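Long-range contacts in AGR_C_1268p (Agrobacterium tumefaciens str. C58, PDB 2GHS), which probably hydrolyses sugar lactones as a metal-dependent gluconolactonase of the SMP-30/regucalcin family, folded as a beta-propeller: residues G92-K97 and L104-D109; L147-M152 and Y164-G169. All blocks are in the same frame, centred on the assembly; numbering follows the deposited sequence.

Contact 1 of 2, residues G92-K97 and L104-D109; sequences GSALAK and LIASDD. With K (potassium ion), chain B.
A96 and L104 exchange two backbone hydrogen bonds, A96 N to L104 O at 2.9 Å and L104 N to A96 O at 2.8 Å. At the next hydrogen-bonded pair, A106 N donates to A94 O, while A106 O is taken by S93 N over 2.9 Å, almost in line with the carbonyl. S93 and A94 both face A106, a classic beta bulge. The small alanines suit the face that A94, A96, L104 and A106 share, where the methyls A94 CB and A106 CB sit 4.1 Å apart, because strand 147-153 packs against it. On the opposite face L95 and I105 cross obliquely, their close approach doubtful because each is modelled in two conformers. S93 OG, set between the backbone N and the carbonyl carbon (chi1 66°), bonds with S136 OG and N137 O. S107 OG accepts from D109 N at 3.0 Å, forming an ST turn, and bonds to G110 O. Beyond it, D108 O binds the potassium ion at 2.6 Å, with a water and the carbonyls of E128, L131 and N134; D108 OD2 forms a salt bridge with R154. The arrangement is a bulged antiparallel beta hairpin of a propeller blade, leading into a potassium site.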
ATOM      1  N   GLY A  92      -3.519  12.049   2.431  1.00  9.30           N
ATOM      2  CA  GLY A  92      -2.812  10.951   3.097  1.00  9.95           C
ATOM      3  C   GLY A  92      -2.716   9.770   2.160  1.00  9.43           C
ATOM      4  O   GLY A  92      -3.667   9.491   1.438  1.00 10.28           O
ATOM      5  N   SER A  93      -1.593   9.035   2.223  1.00  8.49           N
ATOM      6  CA  SER A  93      -1.446   7.794   1.460  1.00  8.02           C
ATOM      7  C   SER A  93      -0.920   6.577   2.197  1.00 10.00           C
ATOM      8  O   SER A  93      -0.983   5.479   1.620  1.00  9.11           O
ATOM      9  CB  SER A  93      -0.569   8.026   0.259  1.00 11.03           C
ATOM     10  OG  SER A  93       0.757   8.326   0.699  1.00 10.83           O
ATOM     11  N   ALA A  94      -0.405   6.746   3.424  1.00  8.67           N
ATOM     12  CA  ALA A  94       0.072   5.588   4.221  1.00  8.96           C
ATOM     13  C   ALA A  94      -0.150   5.831   5.672  1.00  9.66           C
ATOM     14  O   ALA A  94      -0.083   6.962   6.131  1.00 10.69           O
ATOM     15  CB  ALA A  94       1.523   5.283   3.994  1.00 11.09           C
ATOM     16  N   LEU A  95      -0.406   4.742   6.393  1.00  7.48           N
ATOM     17  CA  LEU A  95      -0.701   4.807   7.820  0.50  8.68           C
ATOM     18  C   LEU A  95       0.112   3.746   8.573  1.00  9.46           C
ATOM     19  O   LEU A  95       0.144   2.595   8.149  1.00  9.46           O
ATOM     20  CB  LEU A  95      -2.195   4.537   8.066  0.50 10.27           C
ATOM     21  CG  LEU A  95      -2.803   4.719   9.454  0.50 11.49           C
ATOM     22  CD1 LEU A  95      -2.965   6.198   9.797  0.50 12.26           C
ATOM     23  CD2 LEU A  95      -4.163   4.024   9.580  0.50 15.38           C
ATOM     24  N   ALA A  96       0.681   4.136   9.716  1.00  8.44           N
ATOM     25  CA  ALA A  96       1.371   3.208  10.591  1.00  7.29           C
ATOM     26  C   ALA A  96       0.869   3.421  11.994  1.00  8.72           C
ATOM     27  O   ALA A  96       0.632   4.548  12.435  1.00 11.20           O
ATOM     28  CB  ALA A  96       2.849   3.394  10.538  1.00  8.15           C
ATOM     29  N   LYS A  97       0.713   2.321  12.717  1.00  9.18           N
ATOM     30  CA  LYS A  97       0.391   2.409  14.117  1.00  8.60           C
ATOM     31  C   LYS A  97       1.649   2.731  14.912  1.00  8.73           C
ATOM     32  O   LYS A  97       2.688   2.129  14.672  1.00  8.09           O
ATOM     33  CB  LYS A  97      -0.223   1.087  14.614  1.00 10.29           C
ATOM     34  CG  LYS A  97      -0.633   1.049  16.091  1.00 11.69           C
ATOM     35  CD  LYS A  97      -1.436  -0.215  16.426  1.00 11.82           C
ATOM     36  CE  LYS A  97      -1.857  -0.232  17.834  1.00 16.20           C
ATOM     37  NZ  LYS A  97      -2.718  -1.420  18.167  1.00 14.97           N
ATOM     38  N   LEU A 104       0.868   7.286  12.686  1.00  8.01           N
ATOM     39  CA  LEU A 104       1.698   8.104  11.757  1.00  8.42           C
ATOM     40  C   LEU A 104       1.031   8.075  10.377  1.00  8.20           C
ATOM     41  O   LEU A 104       0.630   7.014   9.908  1.00  8.68           O
ATOM     42  CB  LEU A 104       3.109   7.495  11.658  1.00  8.14           C
ATOM     43  CG  LEU A 104       4.051   8.187  10.660  1.00 10.65           C
ATOM     44  CD1 LEU A 104       4.443   9.586  11.089  1.00 15.62           C
ATOM     45  CD2 LEU A 104       5.273   7.348  10.397  1.00 16.13           C
ATOM     46  N   ILE A 105       0.816   9.256   9.799  1.00  8.22           N
ATOM     47  CA  ILE A 105       0.247   9.343   8.463  0.65  7.88           C
ATOM     48  C   ILE A 105       1.248  10.035   7.557  1.00  7.39           C
ATOM     49  O   ILE A 105       1.780  11.107   7.901  1.00  8.16           O
ATOM     50  CB  ILE A 105      -1.048  10.162   8.461  0.65 10.00           C
ATOM     51  CG1 ILE A 105      -2.181   9.365   9.120  0.65 10.82           C
ATOM     52  CG2 ILE A 105      -1.407  10.542   7.038  0.65  8.46           C
ATOM     53  CD1 ILE A 105      -3.462  10.130   9.238  0.65 15.11           C
ATOM     54  N   ALA A 106       1.517   9.416   6.404  1.00  8.31           N
ATOM     55  CA  ALA A 106       2.331  10.028   5.354  1.00  9.56           C
ATOM     56  C   ALA A 106       1.372  10.726   4.409  1.00  9.95           C
ATOM     57  O   ALA A 106       0.373  10.171   3.998  1.00 10.85           O
ATOM     58  CB  ALA A 106       3.125   8.990   4.597  1.00 12.66           C
ATOM     59  N   SER A 107       1.712  11.947   4.035  1.00  8.81           N
ATOM     60  CA  SER A 107       0.898  12.706   3.133  1.00  8.13           C
ATOM     61  C   SER A 107       1.740  13.517   2.164  1.00  5.82           C
ATOM     62  O   SER A 107       2.983  13.559   2.274  1.00  8.02           O
ATOM     63  CB  SER A 107       0.046  13.675   3.937  1.00 10.35           C
ATOM     64  OG  SER A 107       0.769  14.833   4.369  1.00  8.27           O
ATOM     65  N   ASP A 108       1.050  14.176   1.227  1.00  7.49           N
ATOM     66  CA  ASP A 108       1.647  15.112   0.293  1.00  7.18           C
ATOM     67  C   ASP A 108       2.276  16.317   0.936  1.00 10.23           C
ATOM     68  O   ASP A 108       3.071  17.017   0.303  1.00 10.93           O
ATOM     69  CB  ASP A 108       0.644  15.529  -0.797  1.00  7.03           C
ATOM     70  CG  ASP A 108      -0.631  16.213  -0.259  1.00 10.68           C
ATOM     71  OD1 ASP A 108      -0.962  16.041   0.926  1.00 11.17           O
ATOM     72  OD2 ASP A 108      -1.348  16.869  -1.086  1.00 10.96           O
ATOM     73  N   ASP A 109       1.930  16.575   2.179  1.00  9.50           N
ATOM     74  CA  ASP A 109       2.448  17.732   2.858  1.00  9.31           C
ATOM     75  C   ASP A 109       3.428  17.438   4.015  1.00  9.57           C
ATOM     76  O   ASP A 109       3.905  18.379   4.686  1.00 13.19           O
ATOM     77  CB  ASP A 109       1.243  18.568   3.357  1.00 10.33           C
ATOM     78  CG  ASP A 109       0.385  19.149   2.188  1.00 11.86           C
ATOM     79  OD1 ASP A 109       0.859  19.205   1.014  1.00 18.24           O
ATOM     80  OD2 ASP A 109      -0.764  19.545   2.464  1.00 23.85           O
TER
HETATM   81  K     K B 315       4.620  17.566  -1.712  1.00 12.29           K
HETATM   82  O   HOH W   1       5.315  14.854  -2.005  1.00 10.79           O

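Contact 2 of 2, residues L147-M152 and Y164-G169; sequences LWIGTM and YHVAKG
Y164 CG stands anti to its carbonyl carbon (chi1 -58°), T151 OG1 lies between the backbone N and the carbonyl carbon (chi1 63°), and the two side chains cross at about a right angle. T151 OG1 comes to the tyrosine ring edge, in its plane, 3.8 Å from Y164 CE1, with T151 CG2 beside it. The hydroxyls themselves, T151 OG1 and Y164 OH, both hydrogen-bond to E128 OE2, so one carboxylate oxygen gathers the polar ends of this pair. The backbones form an antiparallel beta hairpin within a propeller sheet: L147 and V166 exchange two hydrogen bonds, as do I149 and Y164, whose Y164 N to I149 O bond, at 2.8 Å, is nearly straight. The face shared by L147, I149, V166 and Y164 is filled by three aliphatic side chains and the tyrosine. I149 and V166 lie side by side, pointing the same way, with I149 CG2 4.0 Å from V166 CG2. On the other face W148 and H165 meet rim to rim, their planes at 62°, and W148 NE1 approaches H165 CD2 at the imidazole edge over 3.9 Å. W148 NE1 bonds to G213 O and H165 NE2 to T212 O, two neighbouring carbonyls.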
ATOM      1  N   LEU A 147       9.846   3.424   8.448  1.00  8.17           N
ATOM      2  CA  LEU A 147       8.880   3.457   7.334  1.00  7.29           C
ATOM      3  C   LEU A 147       9.677   3.599   6.036  1.00  9.99           C
ATOM      4  O   LEU A 147      10.620   4.376   5.985  1.00 10.01           O
ATOM      5  CB  LEU A 147       7.975   4.696   7.500  1.00 10.99           C
ATOM      6  CG  LEU A 147       7.004   5.016   6.349  1.00 12.05           C
ATOM      7  CD1 LEU A 147       5.896   3.960   6.278  1.00 13.57           C
ATOM      8  CD2 LEU A 147       6.372   6.454   6.525  1.00 15.08           C
ATOM      9  N   TRP A 148       9.246   2.909   4.985  1.00  8.03           N
ATOM     10  CA  TRP A 148       9.623   3.258   3.625  1.00  9.17           C
ATOM     11  C   TRP A 148       8.386   3.947   3.013  1.00  8.52           C
ATOM     12  O   TRP A 148       7.263   3.413   3.054  1.00  8.09           O
ATOM     13  CB  TRP A 148       9.989   2.039   2.793  1.00  7.64           C
ATOM     14  CG  TRP A 148      11.349   1.463   2.988  1.00  6.95           C
ATOM     15  CD1 TRP A 148      12.101   1.435   4.143  1.00  9.92           C
ATOM     16  CD2 TRP A 148      12.089   0.725   2.032  1.00  8.42           C
ATOM     17  NE1 TRP A 148      13.271   0.763   3.934  1.00 11.96           N
ATOM     18  CE2 TRP A 148      13.284   0.314   2.650  1.00  6.86           C
ATOM     19  CE3 TRP A 148      11.866   0.376   0.693  1.00  9.61           C
ATOM     20  CZ2 TRP A 148      14.257  -0.423   1.978  1.00  8.60           C
ATOM     21  CZ3 TRP A 148      12.838  -0.363   0.040  1.00 13.61           C
ATOM     22  CH2 TRP A 148      14.015  -0.735   0.682  1.00 12.72           C
ATOM     23  N   ILE A 149       8.602   5.087   2.377  1.00  6.73           N
ATOM     24  CA  ILE A 149       7.532   5.820   1.774  1.00  6.81           C
ATOM     25  C   ILE A 149       7.958   6.403   0.424  1.00  7.85           C
ATOM     26  O   ILE A 149       9.030   7.001   0.312  1.00  8.00           O
ATOM     27  CB  ILE A 149       7.031   6.927   2.752  1.00  8.04           C
ATOM     28  CG1 ILE A 149       5.879   7.737   2.138  1.00 13.15           C
ATOM     29  CG2 ILE A 149       8.138   7.865   3.153  1.00 10.13           C
ATOM     30  CD1 ILE A 149       4.610   6.952   1.969  1.00 14.26           C
ATOM     31  N   GLY A 150       7.100   6.202  -0.570  1.00  7.62           N
ATOM     32  CA  GLY A 150       7.254   6.733  -1.902  1.00  7.27           C
ATOM     33  C   GLY A 150       6.583   8.064  -2.129  1.00  8.51           C
ATOM     34  O   GLY A 150       5.522   8.376  -1.545  1.00 10.81           O
ATOM     35  N   THR A 151       7.183   8.858  -3.010  1.00  7.89           N
ATOM     36  CA  THR A 151       6.557  10.097  -3.465  1.00  9.55           C
ATOM     37  C   THR A 151       6.550  10.111  -5.000  1.00  9.63           C
ATOM     38  O   THR A 151       7.261   9.304  -5.644  1.00  9.25           O
ATOM     39  CB  THR A 151       7.296  11.323  -2.997  1.00  8.93           C
ATOM     40  OG1 THR A 151       8.604  11.311  -3.577  1.00 10.39           O
ATOM     41  CG2 THR A 151       7.342  11.394  -1.476  1.00 12.36           C
HETATM   42  N   MSE A 152       5.812  11.029  -5.604  1.00  9.40           N
HETATM   43  CA  MSE A 152       5.665  11.063  -7.073  1.00  8.26           C
HETATM   44  C   MSE A 152       5.200  12.430  -7.501  1.00 10.54           C
HETATM   45  O   MSE A 152       4.587  13.165  -6.721  1.00  8.97           O
HETATM   46  CB  MSE A 152       4.647   9.993  -7.541  1.00  7.86           C
HETATM   47  CG  MSE A 152       3.281  10.185  -6.961  1.00  4.99           C
HETATM   48 SE   MSE A 152       2.137   8.730  -7.581  1.00 14.17          SE
HETATM   49  CE  MSE A 152       1.861   9.288  -9.396  1.00 13.23           C
ATOM     50  N   TYR A 164      11.849   7.124   0.286  1.00  7.03           N
ATOM     51  CA  TYR A 164      12.527   7.538   1.529  1.00  9.14           C
ATOM     52  C   TYR A 164      12.360   6.543   2.663  1.00  8.50           C
ATOM     53  O   TYR A 164      11.359   5.839   2.738  1.00  8.64           O
ATOM     54  CB  TYR A 164      11.953   8.865   2.026  1.00  9.37           C
ATOM     55  CG  TYR A 164      12.059  10.028   1.040  1.00  6.39           C
ATOM     56  CD1 TYR A 164      11.095  10.226   0.078  1.00  9.87           C
ATOM     57  CD2 TYR A 164      13.115  10.910   1.081  1.00  6.25           C
ATOM     58  CE1 TYR A 164      11.168  11.287  -0.807  1.00 12.85           C
ATOM     59  CE2 TYR A 164      13.204  11.958   0.199  1.00  9.33           C
ATOM     60  CZ  TYR A 164      12.212  12.147  -0.741  1.00  9.10           C
ATOM     61  OH  TYR A 164      12.314  13.223  -1.630  1.00 10.14           O
ATOM     62  N   HIS A 165      13.341   6.574   3.569  1.00  9.70           N
ATOM     63  CA  HIS A 165      13.358   5.835   4.823  1.00  8.92           C
ATOM     64  C   HIS A 165      13.157   6.841   5.916  1.00 10.81           C
ATOM     65  O   HIS A 165      13.815   7.900   5.903  1.00 10.26           O
ATOM     66  CB  HIS A 165      14.736   5.200   4.913  1.00  9.59           C
ATOM     67  CG  HIS A 165      15.052   4.490   6.186  1.00  8.81           C
ATOM     68  ND1 HIS A 165      15.552   5.132   7.300  1.00 10.44           N
ATOM     69  CD2 HIS A 165      15.095   3.163   6.471  1.00  6.99           C
ATOM     70  CE1 HIS A 165      15.833   4.232   8.233  1.00  9.75           C
ATOM     71  NE2 HIS A 165      15.563   3.030   7.756  1.00  9.54           N
ATOM     72  N   VAL A 166      12.241   6.533   6.831  1.00  8.71           N
ATOM     73  CA  VAL A 166      11.939   7.425   7.968  1.00  9.91           C
ATOM     74  C   VAL A 166      12.090   6.625   9.269  1.00  8.47           C
ATOM     75  O   VAL A 166      11.423   5.623   9.465  1.00  9.25           O
ATOM     76  CB  VAL A 166      10.546   7.996   7.878  1.00  9.12           C
ATOM     77  CG1 VAL A 166      10.394   9.075   8.930  1.00  9.88           C
ATOM     78  CG2 VAL A 166      10.262   8.567   6.462  1.00 12.85           C
ATOM     79  N   ALA A 167      12.998   7.069  10.130  1.00  9.28           N
ATOM     80  CA  ALA A 167      13.169   6.436  11.426  1.00 10.17           C
ATOM     81  C   ALA A 167      13.356   7.505  12.474  1.00 10.63           C
ATOM     82  O   ALA A 167      14.242   8.356  12.351  1.00  9.73           O
ATOM     83  CB  ALA A 167      14.334   5.553  11.400  1.00 11.53           C
ATOM     84  N   LYS A 168      12.470   7.497  13.469  1.00 10.76           N
ATOM     85  CA  LYS A 168      12.522   8.429  14.580  1.00 12.94           C
ATOM     86  C   LYS A 168      12.553   9.849  14.053  1.00 13.37           C
ATOM     87  O   LYS A 168      13.316  10.698  14.549  1.00 14.82           O
ATOM     88  CB  LYS A 168      13.717   8.153  15.504  1.00 16.38           C
ATOM     89  CG  LYS A 168      13.735   6.740  16.018  1.00 18.42           C
ATOM     90  CD  LYS A 168      14.820   6.505  17.037  1.00 29.88           C
ATOM     91  CE  LYS A 168      14.592   5.192  17.774  1.00 40.04           C
ATOM     92  NZ  LYS A 168      14.704   3.989  16.876  1.00 48.04           N
ATOM     93  N   GLY A 169      11.791  10.084  13.000  1.00 10.61           N
ATOM     94  CA  GLY A 169      11.599  11.412  12.425  1.00  9.72           C
ATOM     95  C   GLY A 169      12.692  11.885  11.487  1.00 12.54           C
ATOM     96  O   GLY A 169      12.603  12.993  10.973  1.00 15.92           O
TER

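Contact 1 closes before contact 2 opens along the chain, and their centres lie about 10 Å apart. Each is a hairpin, but in a different sheet: strands 92-99 and 102-107 start a four-stranded one, whereas strands 147-153 and 161-167 follow strand 134-141 in the next. The two sheets pack face to face through apolar side chains: I149 CD1 lies 3.6 Å from A106 CB, while L104 CD2 meets L147 CD2. This is how adjacent blades of a beta-propeller stack. E128 is common to both, its carbonyl at the potassium ion and its carboxylate at contact 2. The side chains of S93 and I149 lie about 5 and 6 Å from that of N137, a residue predicted to bind substrate.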